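Local coordinates for dihydroorotase (Saccharomyces cerevisiae S288C, PDB 6L0A), which catalyses the zinc-dependent interconversion of N-carbamoyl-L-aspartate and dihydroorotate, the third step of de novo pyrimidine biosynthesis, at residues N299-F303 against V304-G308; C23-V26 against T27-R31. All coordinates share one frame; numbering follows the deposited sequence.

Contact 1 of 2, residues N299-F303 against V304-G308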
loop_
_atom_site.group_PDB
_atom_site.type_symbol
_atom_site.label_atom_id
_atom_site.label_comp_id
_atom_site.label_asym_id
_atom_site.label_seq_id
_atom_site.Cartn_x
_atom_site.Cartn_y
_atom_site.Cartn_z
ATOM N N ASN C 299 26.607 -16.829 -9.321
ATOM C CA ASN C 299 25.869 -16.151 -10.381
ATOM C C ASN C 299 25.830 -14.639 -10.198
ATOM O O ASN C 299 25.227 -13.944 -11.026
ATOM C CB ASN C 299 24.441 -16.712 -10.477
ATOM C CG ASN C 299 24.383 -18.022 -11.254
ATOM O OD1 ASN C 299 25.387 -18.456 -11.821
ATOM N ND2 ASN C 299 23.209 -18.660 -11.279
ATOM N N LEU C 300 26.485 -14.116 -9.159
ATOM C CA LEU C 300 26.394 -12.694 -8.860
ATOM C C LEU C 300 27.063 -11.857 -9.937
ATOM O O LEU C 300 26.502 -10.847 -10.379
ATOM C CB LEU C 300 27.017 -12.396 -7.500
ATOM C CG LEU C 300 26.955 -10.933 -7.072
ATOM C CD1 LEU C 300 25.491 -10.505 -6.903
ATOM C CD2 LEU C 300 27.738 -10.675 -5.791
ATOM N N LYS C 301 28.257 -12.262 -10.383
ATOM C CA LYS C 301 28.984 -11.451 -11.354
ATOM C C LYS C 301 28.191 -11.290 -12.644
ATOM O O LYS C 301 28.222 -10.227 -13.272
ATOM C CB LYS C 301 30.357 -12.065 -11.640
ATOM C CG LYS C 301 31.129 -11.324 -12.725
ATOM C CD LYS C 301 32.628 -11.380 -12.491
ATOM C CE LYS C 301 33.361 -10.441 -13.444
ATOM N NZ LYS C 301 33.098 -10.837 -14.857
ATOM N N GLY C 302 27.477 -12.331 -13.059
ATOM C CA GLY C 302 26.651 -12.201 -14.246
ATOM C C GLY C 302 25.548 -11.178 -14.060
ATOM O O GLY C 302 25.312 -10.339 -14.934
ATOM N N PHE C 303 24.901 -11.195 -12.891
ATOM C CA PHE C 303 23.727 -10.354 -12.672
ATOM C C PHE C 303 24.101 -8.882 -12.528
ATOM O O PHE C 303 23.358 -8.010 -12.993
ATOM C CB PHE C 303 22.959 -10.838 -11.440
ATOM C CG PHE C 303 21.755 -9.994 -11.107
ATOM C CD1 PHE C 303 20.612 -10.057 -11.886
ATOM C CD2 PHE C 303 21.771 -9.150 -10.019
ATOM C CE1 PHE C 303 19.498 -9.265 -11.590
ATOM C CE2 PHE C 303 20.662 -8.365 -9.703
ATOM C CZ PHE C 303 19.529 -8.427 -10.497
ATOM N N VAL C 304 25.244 -8.580 -11.905
ATOM C CA VAL C 304 25.643 -7.200 -11.641
ATOM C C VAL C 304 26.779 -6.721 -12.531
ATOM O O VAL C 304 27.266 -5.602 -12.325
ATOM C CB VAL C 304 26.014 -6.979 -10.164
ATOM C CG1 VAL C 304 24.844 -7.356 -9.242
ATOM C CG2 VAL C 304 27.272 -7.768 -9.798
ATOM N N SER C 305 27.230 -7.520 -13.498
ATOM C CA SER C 305 28.261 -7.009 -14.393
ATOM C C SER C 305 28.150 -7.565 -15.807
ATOM O O SER C 305 27.941 -6.797 -16.748
ATOM C CB SER C 305 29.662 -7.292 -13.841
ATOM O OG SER C 305 30.648 -6.719 -14.690
ATOM N N ASP C 306 28.275 -8.886 -15.974
ATOM C CA ASP C 306 28.408 -9.461 -17.315
ATOM C C ASP C 306 27.224 -9.107 -18.210
ATOM O O ASP C 306 27.405 -8.650 -19.348
ATOM C CB ASP C 306 28.551 -10.988 -17.234
ATOM C CG ASP C 306 29.752 -11.432 -16.416
ATOM O OD1 ASP C 306 30.611 -10.592 -16.074
ATOM O OD2 ASP C 306 29.817 -12.640 -16.104
ATOM N N PHE C 307 25.999 -9.337 -17.726
ATOM C CA PHE C 307 24.840 -9.310 -18.614
ATOM C C PHE C 307 24.476 -7.887 -19.019
ATOM O O PHE C 307 24.076 -7.649 -20.165
ATOM C CB PHE C 307 23.655 -10.012 -17.949
ATOM C CG PHE C 307 23.888 -11.484 -17.711
ATOM C CD1 PHE C 307 24.631 -12.236 -18.617
ATOM C CD2 PHE C 307 23.387 -12.108 -16.579
ATOM C CE1 PHE C 307 24.848 -13.595 -18.402
ATOM C CE2 PHE C 307 23.606 -13.453 -16.359
ATOM C CZ PHE C 307 24.336 -14.200 -17.271
ATOM N N GLY C 308 24.618 -6.927 -18.108
ATOM C CA GLY C 308 24.342 -5.542 -18.471
ATOM C C GLY C 308 25.377 -4.988 -19.429
ATOM O O GLY C 308 25.039 -4.299 -20.396
HETATM O O HOH W 1 24.827 -7.047 -15.267
#
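Lys301 and Asp306, five residues apart on helix 300-312, are joined by a salt bridge in which Lys301 NZ lies 2.8 Å from Asp306 OD1 and meets its syn lone pair. Lys301 CG stands anti to the backbone N (chi1 176°), and bends at chi2 and at chi4 (-61°) bring the ammonium round to the carboxylate; the two side chains cross at about a right angle. Among the backbone bonds, Val304 N to Leu300 O, at 3.0 Å, is the usual i to i+4 link. The next two span five residues: Asp306 N to Lys301 O at 3.0 Å and Phe307 N to Gly302 O at 3.0 Å, the latter with an N-H...O angle of 165°, while Ser305 N gives Lys301 O a weak bond. This pattern marks a pi-type widening within the helix, and the salt bridge spans the same five-residue interval, consistent with that wider turn. Apolar contact comes from Val304 CG1, which lies 4.0 Å from Leu300 CD1 and 3.6 Å from Phe303 CD2, on the flank that packs against helix 283-293 and Phe255. A CH-pi contact sets Gly302 CA over one face of the Phe307 ring, 4.2 Å from its centroid and offset toward the rim.

Contact 2 of 2, residues C23-V26 against T27-R31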
loop_
_atom_site.group_PDB
_atom_site.type_symbol
_atom_site.label_atom_id
_atom_site.label_comp_id
_atom_site.label_asym_id
_atom_site.label_seq_id
_atom_site.Cartn_x
_atom_site.Cartn_y
_atom_site.Cartn_z
ATOM N N CYS C 23 21.916 15.898 -6.326
ATOM C CA CYS C 23 22.858 15.273 -7.251
ATOM C C CYS C 23 24.271 15.251 -6.682
ATOM O O CYS C 23 25.000 14.269 -6.850
ATOM C CB CYS C 23 22.835 16.016 -8.583
ATOM S SG CYS C 23 23.800 15.242 -9.901
ATOM N N GLU C 24 24.686 16.340 -6.038
ATOM C CA GLU C 24 26.007 16.372 -5.420
ATOM C C GLU C 24 26.129 15.344 -4.307
ATOM O O GLU C 24 27.203 14.766 -4.106
ATOM C CB GLU C 24 26.290 17.777 -4.888
ATOM C CG GLU C 24 26.224 18.838 -5.976
ATOM C CD GLU C 24 26.671 20.200 -5.491
ATOM O OE1 GLU C 24 27.004 20.329 -4.290
ATOM O OE2 GLU C 24 26.690 21.140 -6.316
ATOM N N LEU C 25 25.037 15.093 -3.582
ATOM C CA LEU C 25 25.072 14.087 -2.530
ATOM C C LEU C 25 25.165 12.685 -3.114
ATOM O O LEU C 25 25.976 11.870 -2.672
ATOM C CB LEU C 25 23.829 14.227 -1.644
ATOM C CG LEU C 25 23.545 13.205 -0.542
ATOM C CD1 LEU C 25 24.732 13.015 0.393
ATOM C CD2 LEU C 25 22.317 13.648 0.240
ATOM N N VAL C 26 24.358 12.397 -4.131
ATOM C CA VAL C 26 24.089 11.014 -4.506
ATOM C C VAL C 26 25.051 10.485 -5.564
ATOM O O VAL C 26 25.376 9.299 -5.551
ATOM C CB VAL C 26 22.628 10.903 -4.972
ATOM C CG1 VAL C 26 22.380 9.584 -5.688
ATOM C CG2 VAL C 26 21.710 11.049 -3.762
ATOM N N THR C 27 25.501 11.330 -6.482
ATOM C CA THR C 27 26.340 10.841 -7.573
ATOM C C THR C 27 27.619 10.170 -7.090
ATOM O O THR C 27 27.968 9.110 -7.638
ATOM C CB THR C 27 26.645 11.986 -8.549
ATOM O OG1 THR C 27 25.417 12.508 -9.064
ATOM C CG2 THR C 27 27.501 11.481 -9.723
ATOM N N PRO C 28 28.330 10.677 -6.075
ATOM C CA PRO C 28 29.473 9.912 -5.543
ATOM C C PRO C 28 29.084 8.574 -4.943
ATOM O O PRO C 28 29.933 7.674 -4.878
ATOM C CB PRO C 28 30.069 10.853 -4.483
ATOM C CG PRO C 28 29.602 12.219 -4.859
ATOM C CD PRO C 28 28.209 11.995 -5.426
ATOM N N LYS C 29 27.831 8.406 -4.495
ATOM C CA LYS C 29 27.419 7.147 -3.889
ATOM C C LYS C 29 27.292 6.010 -4.894
ATOM O O LYS C 29 27.201 4.849 -4.477
ATOM C CB LYS C 29 26.085 7.324 -3.150
ATOM C CG LYS C 29 26.057 8.523 -2.212
ATOM C CD LYS C 29 26.996 8.279 -1.034
ATOM C CE LYS C 29 26.813 9.334 0.048
ATOM N NZ LYS C 29 27.263 10.665 -0.435
ATOM N N ILE C 30 27.257 6.304 -6.199
ATOM C CA ILE C 30 27.297 5.228 -7.183
ATOM C C ILE C 30 28.544 4.382 -6.962
ATOM O O ILE C 30 28.465 3.166 -6.752
ATOM C CB ILE C 30 27.233 5.800 -8.611
ATOM C CG1 ILE C 30 25.932 6.602 -8.805
ATOM C CG2 ILE C 30 27.344 4.679 -9.631
ATOM C CD1 ILE C 30 25.886 7.473 -10.071
ATOM N N ARG C 31 29.711 5.031 -6.938
ATOM C CA ARG C 31 30.952 4.309 -6.665
ATOM C C ARG C 31 30.954 3.695 -5.269
ATOM O O ARG C 31 31.351 2.538 -5.098
ATOM C CB ARG C 31 32.157 5.235 -6.840
ATOM C CG ARG C 31 33.479 4.455 -6.952
ATOM C CD ARG C 31 34.644 5.363 -7.281
ATOM N NE ARG C 31 35.906 4.812 -6.789
ATOM C CZ ARG C 31 36.749 4.081 -7.515
ATOM N NH1 ARG C 31 36.493 3.804 -8.786
ATOM N NH2 ARG C 31 37.868 3.639 -6.964
#
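Thr27 meets Cys23 with two bonds to one carbonyl: Thr27 OG1 donates to Cys23 O at 2.9 Å and Thr27 N to the same oxygen at 3.0 Å, from opposite faces of the carbonyl plane. With OG1 beside its own backbone N (chi1 -59°), the hydroxyl is turned back along the helix to this oxygen. Pro28 has no N-H to give; its CD comes 3.2 Å from Glu24 O, where the usual i to i+4 donor would stand, and the helix is kinked here. Lys29 then bonds twice to the preceding turn. Its backbone N lies 2.8 Å from Val26 O, an i to i+3 link with an N-H...O angle of only 132° and the donor well above the carbonyl plane. Bends at chi2 (-68°) and chi4 fold its chain back until NZ donates to Leu25 O at 2.8 Å, with Leu25 CD1 3.6 Å from the same nitrogen. The side chain thus supplies a donor to the Leu25 carbonyl beside the kink. Helix 20-32 is the helix of a beta-alpha-beta unit between strands 11-15 and 37-40; Cys23 and Thr27 pack on helix 51-64, Ile30 on strand 69-71, and Leu25 and Val26 on strand 345-346.

From the N terminus, contact 2 comes first and contact 1 follows in series, neither nesting with nor crossing the other. Each closes only a helical turn within a continuous stretch. Contact 2 lies in helix 20-32, which follows strand 11-15, the strand that carries the zinc ligand His14; contact 1 lies in helix 300-312, which follows helix 283-293. Their centres are about 22 Å apart and their nearest atoms about 10 Å, without touching. Contact 2 sits on the link between strands 11-15 and 37-40 and meets helix 51-64 and strand 345-346, while contact 1 meets helix 283-293 and strands 4-8 and 253-255, all within an enzyme of the TIM-barrel clan.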